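Local structure of phosphatidylinositol transfer protein SFH5 (Saccharomyces cerevisiae, 6W32) at residues 188-193 against 227-231. The protein binds and transfers phosphatidylinositol, regulates phosphatidylinositol 4,5-bisphosphate homeostasis at the plasma membrane, and carries a heme b. Residues are numbered along the deposited sequence; the frame is centred on the assembly and turned at random.
With HEM (protoporphyrin IX containing Fe), chain D.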
# COMPACT_ATOMS: atom_id res chain seq x y z
N VAL A 188 15.96 -10.22 -14.15
CA VAL A 188 17.05 -9.84 -13.27
C VAL A 188 18.27 -10.71 -13.53
O VAL A 188 18.17 -11.91 -13.84
CB VAL A 188 16.62 -9.94 -11.80
CG1 VAL A 188 15.87 -8.67 -11.38
CG2 VAL A 188 15.78 -11.18 -11.58
N SER A 189 19.44 -10.08 -13.47
CA SER A 189 20.70 -10.79 -13.53
C SER A 189 21.25 -10.84 -12.13
O SER A 189 21.14 -9.87 -11.39
CB SER A 189 21.69 -10.10 -14.44
OG SER A 189 23.00 -10.33 -13.93
N VAL A 190 21.84 -11.98 -11.76
CA VAL A 190 22.36 -12.13 -10.41
C VAL A 190 23.63 -11.33 -10.19
O VAL A 190 24.09 -11.19 -9.05
CB VAL A 190 22.59 -13.63 -10.12
CG1 VAL A 190 23.92 -14.08 -10.63
CG2 VAL A 190 22.47 -13.91 -8.65
N TRP A 191 24.22 -10.78 -11.25
CA TRP A 191 25.39 -9.92 -11.09
C TRP A 191 25.02 -8.46 -10.83
O TRP A 191 25.79 -7.74 -10.19
CB TRP A 191 26.29 -10.01 -12.32
CG TRP A 191 26.53 -11.43 -12.71
CD1 TRP A 191 26.27 -12.02 -13.90
CD2 TRP A 191 27.06 -12.46 -11.86
NE1 TRP A 191 26.62 -13.35 -13.87
CE2 TRP A 191 27.10 -13.64 -12.62
CE3 TRP A 191 27.51 -12.48 -10.54
CZ2 TRP A 191 27.57 -14.82 -12.10
CZ3 TRP A 191 27.97 -13.67 -10.02
CH2 TRP A 191 28.00 -14.82 -10.79
N ARG A 192 23.87 -8.01 -11.29
CA ARG A 192 23.53 -6.60 -11.26
C ARG A 192 22.65 -6.29 -10.05
O ARG A 192 21.52 -5.86 -10.18
CB ARG A 192 22.86 -6.20 -12.57
CG ARG A 192 23.85 -5.78 -13.68
CD ARG A 192 23.16 -5.69 -15.05
NE ARG A 192 24.03 -6.06 -16.17
CZ ARG A 192 23.81 -7.08 -17.00
NH1 ARG A 192 22.73 -7.85 -16.84
NH2 ARG A 192 24.66 -7.35 -17.99
N MET A 193 23.18 -6.50 -8.87
CA MET A 193 22.38 -6.39 -7.66
C MET A 193 22.99 -5.39 -6.71
O MET A 193 23.09 -5.62 -5.50
CB MET A 193 22.21 -7.76 -6.99
CG MET A 193 20.98 -7.89 -6.09
SD MET A 193 19.36 -8.01 -6.92
CE MET A 193 19.85 -8.77 -8.46
N VAL A 227 18.85 -19.05 -7.92
CA VAL A 227 20.16 -18.51 -7.59
C VAL A 227 20.06 -17.19 -6.87
O VAL A 227 21.09 -16.59 -6.53
CB VAL A 227 21.02 -18.36 -8.87
CG1 VAL A 227 21.58 -19.76 -9.29
CG2 VAL A 227 20.23 -17.71 -9.98
N PHE A 228 18.82 -16.75 -6.60
CA PHE A 228 18.49 -15.50 -5.95
C PHE A 228 18.13 -15.69 -4.48
O PHE A 228 17.64 -14.74 -3.84
CB PHE A 228 17.34 -14.83 -6.69
CG PHE A 228 17.77 -14.00 -7.85
CD1 PHE A 228 18.36 -12.76 -7.65
CD2 PHE A 228 17.61 -14.45 -9.15
CE1 PHE A 228 18.77 -12.00 -8.70
CE2 PHE A 228 18.02 -13.68 -10.21
CZ PHE A 228 18.61 -12.47 -9.99
N GLY A 229 18.33 -16.89 -3.95
CA GLY A 229 17.93 -17.15 -2.57
C GLY A 229 18.57 -16.19 -1.58
O GLY A 229 17.92 -15.73 -0.63
N TRP A 230 19.84 -15.85 -1.81
CA TRP A 230 20.54 -14.96 -0.90
C TRP A 230 19.96 -13.55 -0.92
O TRP A 230 20.02 -12.84 0.10
CB TRP A 230 21.99 -14.90 -1.28
CG TRP A 230 22.13 -14.35 -2.63
CD1 TRP A 230 21.80 -14.96 -3.82
CD2 TRP A 230 22.61 -13.06 -2.95
NE1 TRP A 230 22.07 -14.10 -4.88
CE2 TRP A 230 22.57 -12.94 -4.37
CE3 TRP A 230 23.09 -12.01 -2.19
CZ2 TRP A 230 22.99 -11.82 -5.02
CZ3 TRP A 230 23.48 -10.91 -2.83
CH2 TRP A 230 23.43 -10.80 -4.24
N VAL A 231 19.45 -13.10 -2.06
CA VAL A 231 18.75 -11.83 -2.08
C VAL A 231 17.53 -11.90 -1.19
O VAL A 231 17.36 -11.10 -0.26
CB VAL A 231 18.37 -11.45 -3.52
CG1 VAL A 231 17.39 -10.25 -3.52
CG2 VAL A 231 19.61 -11.18 -4.35
CHA HEM D . 11.11 -5.39 -2.06
CHB HEM D . 13.10 -3.60 -6.04
CHC HEM D . 15.04 -7.93 -6.98
CHD HEM D . 12.61 -9.86 -3.21
C1A HEM D . 11.49 -4.55 -3.07
C2A HEM D . 11.17 -3.15 -3.09
C3A HEM D . 11.74 -2.61 -4.18
C4A HEM D . 12.41 -3.70 -4.87
CMA HEM D . 11.73 -1.16 -4.72
CAA HEM D . 10.38 -2.55 -1.91
CBA HEM D . 8.93 -2.17 -2.13
CGA HEM D . 8.31 -2.54 -3.43
O1A HEM D . 8.72 -1.82 -4.40
O2A HEM D . 7.07 -2.80 -3.27
C1B HEM D . 13.85 -4.60 -6.61
C2B HEM D . 14.68 -4.43 -7.76
C3B HEM D . 15.23 -5.62 -8.04
C4B HEM D . 14.75 -6.59 -7.05
CMB HEM D . 14.85 -3.09 -8.51
CAB HEM D . 16.18 -5.95 -9.21
CBB HEM D . 17.33 -6.55 -9.02
C1C HEM D . 14.56 -8.87 -6.07
C2C HEM D . 14.86 -10.32 -5.99
C3C HEM D . 14.18 -10.84 -4.94
C4C HEM D . 13.43 -9.75 -4.32
CMC HEM D . 15.78 -11.12 -6.95
CAC HEM D . 14.17 -12.32 -4.48
CBC HEM D . 13.03 -12.94 -4.11
C1D HEM D . 12.02 -8.84 -2.51
C2D HEM D . 11.32 -8.95 -1.25
C3D HEM D . 10.89 -7.53 -0.91
C4D HEM D . 11.36 -6.73 -1.99
CMD HEM D . 11.05 -10.20 -0.41
CAD HEM D . 10.08 -6.97 0.27
CBD HEM D . 8.70 -6.60 -0.28
CGD HEM D . 7.83 -6.16 0.87
O1D HEM D . 6.69 -5.65 0.60
O2D HEM D . 8.39 -6.07 2.01
NA HEM D . 12.26 -4.86 -4.15
NB HEM D . 13.91 -5.91 -6.19
NC HEM D . 13.72 -8.62 -5.05
ND HEM D . 12.03 -7.49 -2.91
FE HEM D . 12.89 -6.74 -4.64
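One wall of the heme pocket in this Sec14-like CRAL-TRIO domain forms where Phe228, just before helix 229-236, reaches segment 188-193, in the loop between strand 179-184 and helix 195-211. The contact is apolar, with no hydrogen bond between the segments, as suits the vinyl- and methyl-bearing side of the heme. Phe228 holds CG anti to its carbonyl carbon (chi1 -86°), which swings the ring to the loop and against the heme methyl CMC: CZ meets Val188 CG2 at 3.5 Å, and Met193 CE lies at the ring edge, 3.4 Å from Phe228 CE1. Val190 CG2 lies over one face of that ring and also reaches the indole edge of Trp230, 3.8 Å from NE1; a single methyl fits between them, while CG1 lies over the Trp191 ring. Met193, unbranched and flexible, bends at chi2 and chi3, so that CG packs against Val231 CG2 (4.0 Å) while SD comes within 3.3 Å of the heme vinyl carbon CBB. Val188 CG1 touches the same CBB at 3.5 Å, and the Val188 side chain lies near that of Tyr185, the proximal iron ligand. From the helix, Val231 CG1 sits 3.5 Å from heme C2C. Within the loop, Ser189 OG accepts from Trp191 N in an ST turn.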